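PDB 6AK1: dimethyl-sulfide monooxygenase from Hyphomicrobium sulfonivorans, which oxidises dimethyl sulfide to methanethiol and formaldehyde with O2 and NADH, using FMN as cofactor, in the first step of dimethyl sulfide degradation. Local coordinates for residues G61-Y66 with A77-V82; D440-S445 with Q451-Y456; A294-Y299 with V370-P375. One frame throughout, in Å; residues are numbered along the deposited sequence.

Contact 1. Residues G61-Y66 with A77-V82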
loop_
_atom_site.group_PDB
_atom_site.type_symbol
_atom_site.label_atom_id
_atom_site.label_comp_id
_atom_site.label_asym_id
_atom_site.label_seq_id
_atom_site.Cartn_x
_atom_site.Cartn_y
_atom_site.Cartn_z
ATOM N N GLY A 61 11.665 -5.023 -9.765
ATOM C CA GLY A 61 12.639 -6.087 -9.891
ATOM C C GLY A 61 11.941 -7.441 -9.924
ATOM O O GLY A 61 10.734 -7.547 -9.669
ATOM N N VAL A 62 12.714 -8.483 -10.215
ATOM C CA VAL A 62 12.164 -9.828 -10.397
ATOM C C VAL A 62 12.653 -10.744 -9.285
ATOM O O VAL A 62 13.656 -10.480 -8.618
ATOM C CB VAL A 62 12.512 -10.414 -11.776
ATOM C CG1 VAL A 62 11.920 -9.501 -12.915
ATOM C CG2 VAL A 62 14.018 -10.559 -11.896
ATOM N N TYR A 63 11.905 -11.834 -9.077
ATOM C CA TYR A 63 12.201 -12.828 -8.047
ATOM C C TYR A 63 13.087 -13.890 -8.683
ATOM O O TYR A 63 12.617 -14.852 -9.288
ATOM C CB TYR A 63 10.906 -13.399 -7.475
ATOM C CG TYR A 63 10.090 -12.401 -6.659
ATOM C CD1 TYR A 63 9.407 -11.362 -7.270
ATOM C CD2 TYR A 63 10.003 -12.509 -5.280
ATOM C CE1 TYR A 63 8.659 -10.451 -6.525
ATOM C CE2 TYR A 63 9.257 -11.599 -4.522
ATOM C CZ TYR A 63 8.589 -10.574 -5.150
ATOM O OH TYR A 63 7.848 -9.676 -4.403
ATOM N N ASP A 64 14.397 -13.709 -8.548
ATOM C CA ASP A 64 15.373 -14.589 -9.179
ATOM C C ASP A 64 16.273 -15.306 -8.171
ATOM O O ASP A 64 17.364 -15.744 -8.538
ATOM C CB ASP A 64 16.230 -13.801 -10.175
ATOM C CG ASP A 64 16.857 -12.551 -9.565
ATOM O OD1 ASP A 64 16.821 -12.380 -8.324
ATOM O OD2 ASP A 64 17.400 -11.737 -10.339
ATOM N N VAL A 65 15.852 -15.433 -6.913
ATOM C CA VAL A 65 16.668 -16.125 -5.910
ATOM C C VAL A 65 16.506 -17.642 -6.009
ATOM O O VAL A 65 17.496 -18.387 -6.036
ATOM C CB VAL A 65 16.322 -15.616 -4.498
ATOM C CG1 VAL A 65 16.911 -16.546 -3.427
ATOM C CG2 VAL A 65 16.814 -14.184 -4.324
ATOM N N TYR A 66 15.268 -18.124 -6.048
ATOM C CA TYR A 66 15.022 -19.559 -6.080
ATOM C C TYR A 66 15.587 -20.179 -7.345
ATOM O O TYR A 66 15.242 -19.770 -8.462
ATOM C CB TYR A 66 13.528 -19.847 -5.971
ATOM C CG TYR A 66 13.174 -21.313 -6.087
ATOM C CD1 TYR A 66 13.747 -22.266 -5.233
ATOM C CD2 TYR A 66 12.253 -21.747 -7.032
ATOM C CE1 TYR A 66 13.417 -23.623 -5.341
ATOM C CE2 TYR A 66 11.909 -23.088 -7.138
ATOM C CZ TYR A 66 12.501 -24.026 -6.298
ATOM O OH TYR A 66 12.154 -25.366 -6.414
ATOM N N ALA A 77 4.074 -16.763 -13.286
ATOM C CA ALA A 77 3.716 -15.344 -13.342
ATOM C C ALA A 77 3.719 -14.702 -11.959
ATOM O O ALA A 77 2.842 -13.894 -11.625
ATOM C CB ALA A 77 2.359 -15.136 -14.026
ATOM N N ASP A 78 4.736 -15.037 -11.157
ATOM C CA ASP A 78 4.874 -14.548 -9.781
ATOM C C ASP A 78 5.466 -13.138 -9.797
ATOM O O ASP A 78 6.686 -12.943 -9.754
ATOM C CB ASP A 78 5.721 -15.512 -8.959
ATOM C CG ASP A 78 5.162 -16.923 -8.990
ATOM O OD1 ASP A 78 4.057 -17.139 -8.440
ATOM O OD2 ASP A 78 5.802 -17.801 -9.610
ATOM N N GLN A 79 4.563 -12.149 -9.856
ATOM C CA GLN A 79 4.860 -10.716 -9.895
ATOM C C GLN A 79 5.705 -10.338 -11.109
ATOM O O GLN A 79 6.329 -9.275 -11.134
ATOM C CB GLN A 79 5.502 -10.259 -8.575
ATOM C CG GLN A 79 4.560 -10.498 -7.368
ATOM C CD GLN A 79 5.026 -9.818 -6.079
ATOM O OE1 GLN A 79 5.870 -8.918 -6.103
ATOM N NE2 GLN A 79 4.478 -10.260 -4.942
ATOM N N VAL A 80 5.723 -11.201 -12.124
ATOM C CA VAL A 80 6.223 -10.863 -13.442
ATOM C C VAL A 80 5.341 -11.609 -14.455
ATOM O O VAL A 80 5.079 -12.793 -14.287
ATOM C CB VAL A 80 7.733 -11.209 -13.607
ATOM C CG1 VAL A 80 7.999 -12.708 -13.419
ATOM C CG2 VAL A 80 8.255 -10.725 -14.973
ATOM N N PRO A 81 4.835 -10.911 -15.486
ATOM C CA PRO A 81 4.971 -9.476 -15.783
ATOM C C PRO A 81 4.283 -8.577 -14.761
ATOM O O PRO A 81 3.342 -9.003 -14.102
ATOM C CB PRO A 81 4.303 -9.334 -17.160
ATOM C CG PRO A 81 3.335 -10.499 -17.228
ATOM C CD PRO A 81 4.033 -11.616 -16.507
ATOM N N VAL A 82 4.761 -7.343 -14.617
ATOM C CA VAL A 82 4.124 -6.374 -13.733
ATOM C C VAL A 82 4.064 -5.033 -14.461
ATOM O O VAL A 82 5.078 -4.555 -14.980
ATOM C CB VAL A 82 4.858 -6.258 -12.383
ATOM C CG1 VAL A 82 6.323 -6.005 -12.603
ATOM C CG2 VAL A 82 4.239 -5.149 -11.506
HETATM O O HOH W 1 9.461 -11.837 -10.748
#
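The ring of Tyr63 meets Gln79 at its hydroxyl edge, where Gln79 OE1 lies near the ring plane. Water 1 sits at the ring edge too, in plane. Trp315 packs edge-to-face with the same ring. The ring and the Gln79 amide are steeply turned, their planes 78° apart. Tyr63 OH donates a hydrogen bond to Gln79 OE1 over 2.7 Å. The hydroxyl comes from above the carbonyl plane, 51° out of it. The length is ordinary, but the donor is well off the lone-pair direction. Gln79 has CG beside its backbone N (chi1 -61°), and the extended chain carries the amide to the phenol, with Gln79 CB 3.8 Å from Tyr63 CE1. Gln79 NE2 is bonded to His17 O, consistent with OE1 being the end turned to the tyrosine. Water 1 adds a backbone bridge: it accepts from Tyr63 N at 3.0 Å and donates to Asp78 O at 3.1 Å. Val62 CG1 and Val80 CG2 make a looser apolar contact at 4.4 Å. The contact joins the two loops flanking helix 71-75, and so closes an excursion of the chain after strand 53-57 of the TIM barrel. The helix ends in a Schellman motif with Ala77 as C-prime residue. Leu311 of helix 305-316 packs on Tyr63, Asp78 and Gln79, and Met12 of strand 6-12 touches Gln79.

Contact 2. Residues D440-S445 with Q451-Y456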
loop_
_atom_site.group_PDB
_atom_site.type_symbol
_atom_site.label_atom_id
_atom_site.label_comp_id
_atom_site.label_asym_id
_atom_site.label_seq_id
_atom_site.Cartn_x
_atom_site.Cartn_y
_atom_site.Cartn_z
ATOM N N ASP A 440 -11.120 18.999 6.814
ATOM C CA ASP A 440 -10.766 19.575 5.523
ATOM C C ASP A 440 -10.052 18.582 4.618
ATOM O O ASP A 440 -9.654 18.952 3.509
ATOM C CB ASP A 440 -9.889 20.825 5.717
ATOM C CG ASP A 440 -8.675 20.569 6.617
ATOM O OD1 ASP A 440 -8.355 19.393 6.924
ATOM O OD2 ASP A 440 -8.031 21.555 7.027
ATOM N N GLY A 441 -9.856 17.344 5.077
ATOM C CA GLY A 441 -9.109 16.350 4.325
ATOM C C GLY A 441 -7.634 16.667 4.140
ATOM O O GLY A 441 -6.966 16.056 3.302
ATOM N N ARG A 442 -7.117 17.622 4.910
ATOM C CA ARG A 442 -5.694 17.921 4.960
ATOM C C ARG A 442 -5.068 17.271 6.192
ATOM O O ARG A 442 -5.761 16.861 7.127
ATOM C CB ARG A 442 -5.464 19.431 4.971
ATOM C CG ARG A 442 -6.131 20.172 3.805
ATOM C CD ARG A 442 -5.254 21.310 3.340
ATOM N NE ARG A 442 -5.941 22.591 3.352
ATOM C CZ ARG A 442 -5.343 23.757 3.140
ATOM N NH1 ARG A 442 -4.033 23.807 2.916
ATOM N NH2 ARG A 442 -6.055 24.875 3.170
ATOM N N VAL A 443 -3.736 17.160 6.173
ATOM C CA VAL A 443 -3.046 16.440 7.236
ATOM C C VAL A 443 -3.326 17.061 8.610
ATOM O O VAL A 443 -3.570 18.269 8.742
ATOM C CB VAL A 443 -1.534 16.410 6.966
ATOM C CG1 VAL A 443 -1.205 15.415 5.836
ATOM C CG2 VAL A 443 -1.023 17.845 6.655
ATOM N N GLU A 444 -3.295 16.214 9.637
ATOM C CA GLU A 444 -3.321 16.685 11.016
ATOM C C GLU A 444 -2.174 17.659 11.264
ATOM O O GLU A 444 -1.093 17.536 10.681
ATOM C CB GLU A 444 -3.189 15.508 11.983
ATOM C CG GLU A 444 -4.410 14.630 12.105
ATOM C CD GLU A 444 -4.285 13.693 13.275
ATOM O OE1 GLU A 444 -3.420 12.787 13.220
ATOM O OE2 GLU A 444 -5.018 13.891 14.268
ATOM N N SER A 445 -2.404 18.620 12.168
ATOM C CA SER A 445 -1.363 19.597 12.480
ATOM C C SER A 445 -0.131 18.954 13.109
ATOM O O SER A 445 0.955 19.542 13.049
ATOM C CB SER A 445 -1.910 20.680 13.406
ATOM O OG SER A 445 -2.256 20.111 14.651
ATOM N N GLN A 451 3.961 21.106 8.893
ATOM C CA GLN A 451 4.871 22.201 9.208
ATOM C C GLN A 451 5.222 23.053 7.993
ATOM O O GLN A 451 5.710 24.174 8.167
ATOM C CB GLN A 451 6.139 21.665 9.859
ATOM C CG GLN A 451 6.996 20.818 8.977
ATOM C CD GLN A 451 7.578 19.662 9.760
ATOM O OE1 GLN A 451 7.448 19.627 10.984
ATOM N NE2 GLN A 451 8.193 18.694 9.064
ATOM N N TYR A 452 4.975 22.576 6.775
ATOM C CA TYR A 452 5.181 23.423 5.610
ATOM C C TYR A 452 3.916 24.150 5.187
ATOM O O TYR A 452 3.980 24.996 4.296
ATOM C CB TYR A 452 5.750 22.598 4.456
ATOM C CG TYR A 452 6.975 21.899 4.939
ATOM C CD1 TYR A 452 8.114 22.627 5.271
ATOM C CD2 TYR A 452 6.978 20.540 5.148
ATOM C CE1 TYR A 452 9.236 22.010 5.764
ATOM C CE2 TYR A 452 8.093 19.909 5.633
ATOM C CZ TYR A 452 9.220 20.646 5.943
ATOM O OH TYR A 452 10.331 19.997 6.427
ATOM N N ARG A 453 2.785 23.866 5.834
ATOM C CA ARG A 453 1.546 24.558 5.530
ATOM C C ARG A 453 1.672 26.011 5.980
ATOM O O ARG A 453 1.922 26.294 7.159
ATOM C CB ARG A 453 0.363 23.855 6.189
ATOM C CG ARG A 453 -0.934 24.609 6.001
ATOM C CD ARG A 453 -2.148 23.727 6.446
ATOM N NE ARG A 453 -3.316 24.600 6.474
ATOM C CZ ARG A 453 -4.560 24.158 6.647
ATOM N NH1 ARG A 453 -5.577 25.014 6.666
ATOM N NH2 ARG A 453 -4.791 22.852 6.783
ATOM N N ASP A 454 1.560 26.920 5.016
ATOM C CA ASP A 454 1.720 28.361 5.207
ATOM C C ASP A 454 3.122 28.760 5.661
ATOM O O ASP A 454 3.330 29.906 6.079
ATOM C CB ASP A 454 0.679 28.905 6.191
ATOM C CG ASP A 454 -0.709 28.947 5.597
ATOM O OD1 ASP A 454 -0.845 29.273 4.394
ATOM O OD2 ASP A 454 -1.663 28.656 6.349
ATOM N N ALA A 455 4.098 27.852 5.578
ATOM C CA ALA A 455 5.448 28.146 6.052
ATOM C C ALA A 455 6.233 29.051 5.116
ATOM O O ALA A 455 7.321 29.496 5.493
ATOM C CB ALA A 455 6.254 26.859 6.268
ATOM N N TYR A 456 5.737 29.322 3.910
ATOM C CA TYR A 456 6.409 30.234 2.992
ATOM C C TYR A 456 5.671 31.556 2.868
ATOM O O TYR A 456 6.050 32.394 2.034
ATOM C CB TYR A 456 6.599 29.588 1.612
ATOM C CG TYR A 456 7.606 28.450 1.624
ATOM C CD1 TYR A 456 7.235 27.171 2.028
ATOM C CD2 TYR A 456 8.925 28.658 1.259
ATOM C CE1 TYR A 456 8.147 26.131 2.051
ATOM C CE2 TYR A 456 9.840 27.634 1.279
ATOM C CZ TYR A 456 9.447 26.369 1.670
ATOM O OH TYR A 456 10.360 25.337 1.687
HETATM O O HOH W 2 -2.722 20.920 7.747
#
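Arg453 lays its guanidinium flat on that of Arg442. Along 451-456, a type II turn begins at Tyr452. Arg453 is the second residue of that turn. Its side chain leaves with CG anti to the backbone N (chi1 175°) and stays extended to NE, which carries the guanidinium across to Arg442. The planes are 4° apart, the centres 3.6 Å, and each CZ lies over the other group's centre. Arg453 also forms a salt bridge to Asp440, which lies at the guanidinium edge. Its hydrogen bond, Arg453 NH2 to Asp440 OD2 at 3.5 Å, is weak though nearly straight. Water 2 accepts from the same NH2 and donates to Val443 O. Asp440 OD1 takes Arg442 N at 3.0 Å, an Asx turn. The stacked like charges are probably eased by Asp440 on Arg453 and by Asp178, which forms a salt bridge with Arg442 NH2. Cutting Arg442 back to an alanine would probably leave one face of the Arg453 guanidinium without its stacking partner and take from Asp178 its salt bridge to this arginine. Further on, Ala455 N closes the turn on Tyr452 O. Both segments belong to the loop region after helix 431-435, and Tyr452 and Tyr456 pack on helix 157-174.

Contact 3. Residues A294-Y299 with V370-P375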
loop_
_atom_site.group_PDB
_atom_site.type_symbol
_atom_site.label_atom_id
_atom_site.label_comp_id
_atom_site.label_asym_id
_atom_site.label_seq_id
_atom_site.Cartn_x
_atom_site.Cartn_y
_atom_site.Cartn_z
ATOM N N ALA A 294 -13.993 -26.645 1.447
ATOM C CA ALA A 294 -13.893 -27.295 0.141
ATOM C C ALA A 294 -13.399 -26.329 -0.933
ATOM O O ALA A 294 -12.680 -26.744 -1.851
ATOM C CB ALA A 294 -15.239 -27.902 -0.265
ATOM N N LYS A 295 -13.786 -25.050 -0.853
ATOM C CA LYS A 295 -13.251 -24.051 -1.780
ATOM C C LYS A 295 -11.747 -23.887 -1.589
ATOM O O LYS A 295 -10.982 -23.841 -2.562
ATOM C CB LYS A 295 -13.977 -22.717 -1.574
ATOM C CG LYS A 295 -13.444 -21.575 -2.418
ATOM C CD LYS A 295 -14.266 -20.292 -2.206
ATOM C CE LYS A 295 -15.730 -20.487 -2.627
ATOM N NZ LYS A 295 -16.580 -19.344 -2.184
ATOM N N TYR A 296 -11.306 -23.835 -0.332
ATOM C CA TYR A 296 -9.880 -23.764 -0.023
ATOM C C TYR A 296 -9.103 -24.923 -0.650
ATOM O O TYR A 296 -8.064 -24.720 -1.290
ATOM C CB TYR A 296 -9.704 -23.748 1.498
ATOM C CG TYR A 296 -8.274 -23.717 1.973
ATOM C CD1 TYR A 296 -7.487 -22.578 1.796
ATOM C CD2 TYR A 296 -7.709 -24.815 2.616
ATOM C CE1 TYR A 296 -6.167 -22.536 2.241
ATOM C CE2 TYR A 296 -6.386 -24.784 3.064
ATOM C CZ TYR A 296 -5.628 -23.639 2.877
ATOM O OH TYR A 296 -4.328 -23.594 3.312
ATOM N N GLN A 297 -9.593 -26.153 -0.477
ATOM C CA GLN A 297 -8.890 -27.305 -1.027
ATOM C C GLN A 297 -8.932 -27.290 -2.547
ATOM O O GLN A 297 -7.970 -27.702 -3.205
ATOM C CB GLN A 297 -9.495 -28.602 -0.476
ATOM C CG GLN A 297 -9.423 -28.710 1.066
ATOM C CD GLN A 297 -8.002 -28.882 1.579
ATOM O OE1 GLN A 297 -7.090 -29.218 0.817
ATOM N NE2 GLN A 297 -7.802 -28.625 2.866
ATOM N N GLU A 298 -10.039 -26.812 -3.117
ATOM C CA GLU A 298 -10.149 -26.693 -4.567
ATOM C C GLU A 298 -9.100 -25.727 -5.113
ATOM O O GLU A 298 -8.413 -26.024 -6.091
ATOM C CB GLU A 298 -11.570 -26.243 -4.932
ATOM C CG GLU A 298 -11.948 -26.436 -6.390
ATOM C CD GLU A 298 -13.345 -25.901 -6.703
ATOM O OE1 GLU A 298 -14.315 -26.698 -6.648
ATOM O OE2 GLU A 298 -13.468 -24.681 -6.995
ATOM N N TYR A 299 -8.941 -24.574 -4.466
ATOM C CA TYR A 299 -7.867 -23.663 -4.840
ATOM C C TYR A 299 -6.508 -24.334 -4.708
ATOM O O TYR A 299 -5.680 -24.274 -5.631
ATOM C CB TYR A 299 -7.938 -22.395 -3.988
ATOM C CG TYR A 299 -9.193 -21.580 -4.246
ATOM C CD1 TYR A 299 -10.007 -21.846 -5.342
ATOM C CD2 TYR A 299 -9.561 -20.544 -3.403
ATOM C CE1 TYR A 299 -11.159 -21.108 -5.578
ATOM C CE2 TYR A 299 -10.703 -19.800 -3.637
ATOM C CZ TYR A 299 -11.498 -20.081 -4.718
ATOM O OH TYR A 299 -12.648 -19.340 -4.932
ATOM N N VAL A 370 -4.116 -16.936 6.712
ATOM C CA VAL A 370 -5.236 -17.350 5.877
ATOM C C VAL A 370 -6.396 -17.702 6.797
ATOM O O VAL A 370 -6.223 -18.450 7.768
ATOM C CB VAL A 370 -4.855 -18.545 4.987
ATOM C CG1 VAL A 370 -6.031 -18.972 4.122
ATOM C CG2 VAL A 370 -3.652 -18.191 4.150
ATOM N N LEU A 371 -7.570 -17.164 6.501
ATOM C CA LEU A 371 -8.747 -17.350 7.341
ATOM C C LEU A 371 -9.818 -18.040 6.507
ATOM O O LEU A 371 -10.315 -17.468 5.530
ATOM C CB LEU A 371 -9.228 -16.010 7.896
ATOM C CG LEU A 371 -10.610 -15.930 8.539
ATOM C CD1 LEU A 371 -10.780 -16.987 9.660
ATOM C CD2 LEU A 371 -10.862 -14.516 9.065
ATOM N N VAL A 372 -10.165 -19.268 6.889
ATOM C CA VAL A 372 -11.114 -20.105 6.160
ATOM C C VAL A 372 -12.301 -20.391 7.073
ATOM O O VAL A 372 -12.113 -20.810 8.218
ATOM C CB VAL A 372 -10.455 -21.416 5.690
ATOM C CG1 VAL A 372 -11.456 -22.312 4.992
ATOM C CG2 VAL A 372 -9.259 -21.127 4.789
ATOM N N GLY A 373 -13.512 -20.144 6.582
ATOM C CA GLY A 373 -14.700 -20.414 7.373
ATOM C C GLY A 373 -15.932 -19.804 6.743
ATOM O O GLY A 373 -15.862 -19.070 5.751
ATOM N N GLY A 374 -17.085 -20.148 7.334
ATOM C CA GLY A 374 -18.334 -19.496 7.007
ATOM C C GLY A 374 -18.425 -18.126 7.653
ATOM O O GLY A 374 -17.512 -17.669 8.347
ATOM N N PRO A 375 -19.562 -17.450 7.436
ATOM C CA PRO A 375 -19.675 -16.044 7.880
ATOM C C PRO A 375 -19.449 -15.823 9.370
ATOM O O PRO A 375 -18.774 -14.856 9.743
ATOM C CB PRO A 375 -21.103 -15.663 7.460
ATOM C CG PRO A 375 -21.421 -16.605 6.327
ATOM C CD PRO A 375 -20.753 -17.896 6.689
#
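Tyr296 swings its ring out from the helix with CG anti to the backbone N (chi1 178°), and the ring meets Val370 and Val372. Val372 holds CG1 in the same relation to its own N (chi1 177°), which leaves CG2 beside the backbone N and turned to the tyrosine. CG2 then sits over one face of the ring, 4.2 Å from its centroid and 28° off the normal. This is a CH-pi contact. It falls toward one side of the ring, with Val372 CG2 3.8 Å from Tyr296 CD1. The other methyl, Val372 CG1, lies 4.2 Å from Tyr296 CB. Two residues earlier, Val370 CG1 approaches Tyr296 CE1 obliquely at 4.0 Å. Both valines point toward the helix, while Leu371 between them packs on helix 375-388. Ile364 and Glu361 also touch Tyr296, and Arg362 touches Val370. Helix 289-300, which follows barrel strand 276-284, here packs on a short extra strand that pairs in parallel with the end of that strand. The chemistry is purely apolar between the two segments. The contact probably rests on dispersion and the burial of apolar surface, and the methyl over the ring face gives it some direction, though weakly.

How the contacts relate
The three contacts are separate in space and none touches another. Contacts 1 and 3 are the closest pair, with centres about 27 Å and nearest atoms about 12 Å apart, and both lie in the luciferase-like monooxygenase part of the chain. Contact 2 involves the C-terminal region and lies on the opposite side of the chain's centre from both, its centre about 40 Å from that of contact 1 and about 46 Å from that of contact 3. Only contact 1 comes near the probable FMN site: the side chain of Gln79 is about 8 Å from that of Asp58 and about 10 Å from that of Thr104, both probable FMN-binding residues, as in relatives. Contacts 2 and 3 are structural packing away from that site.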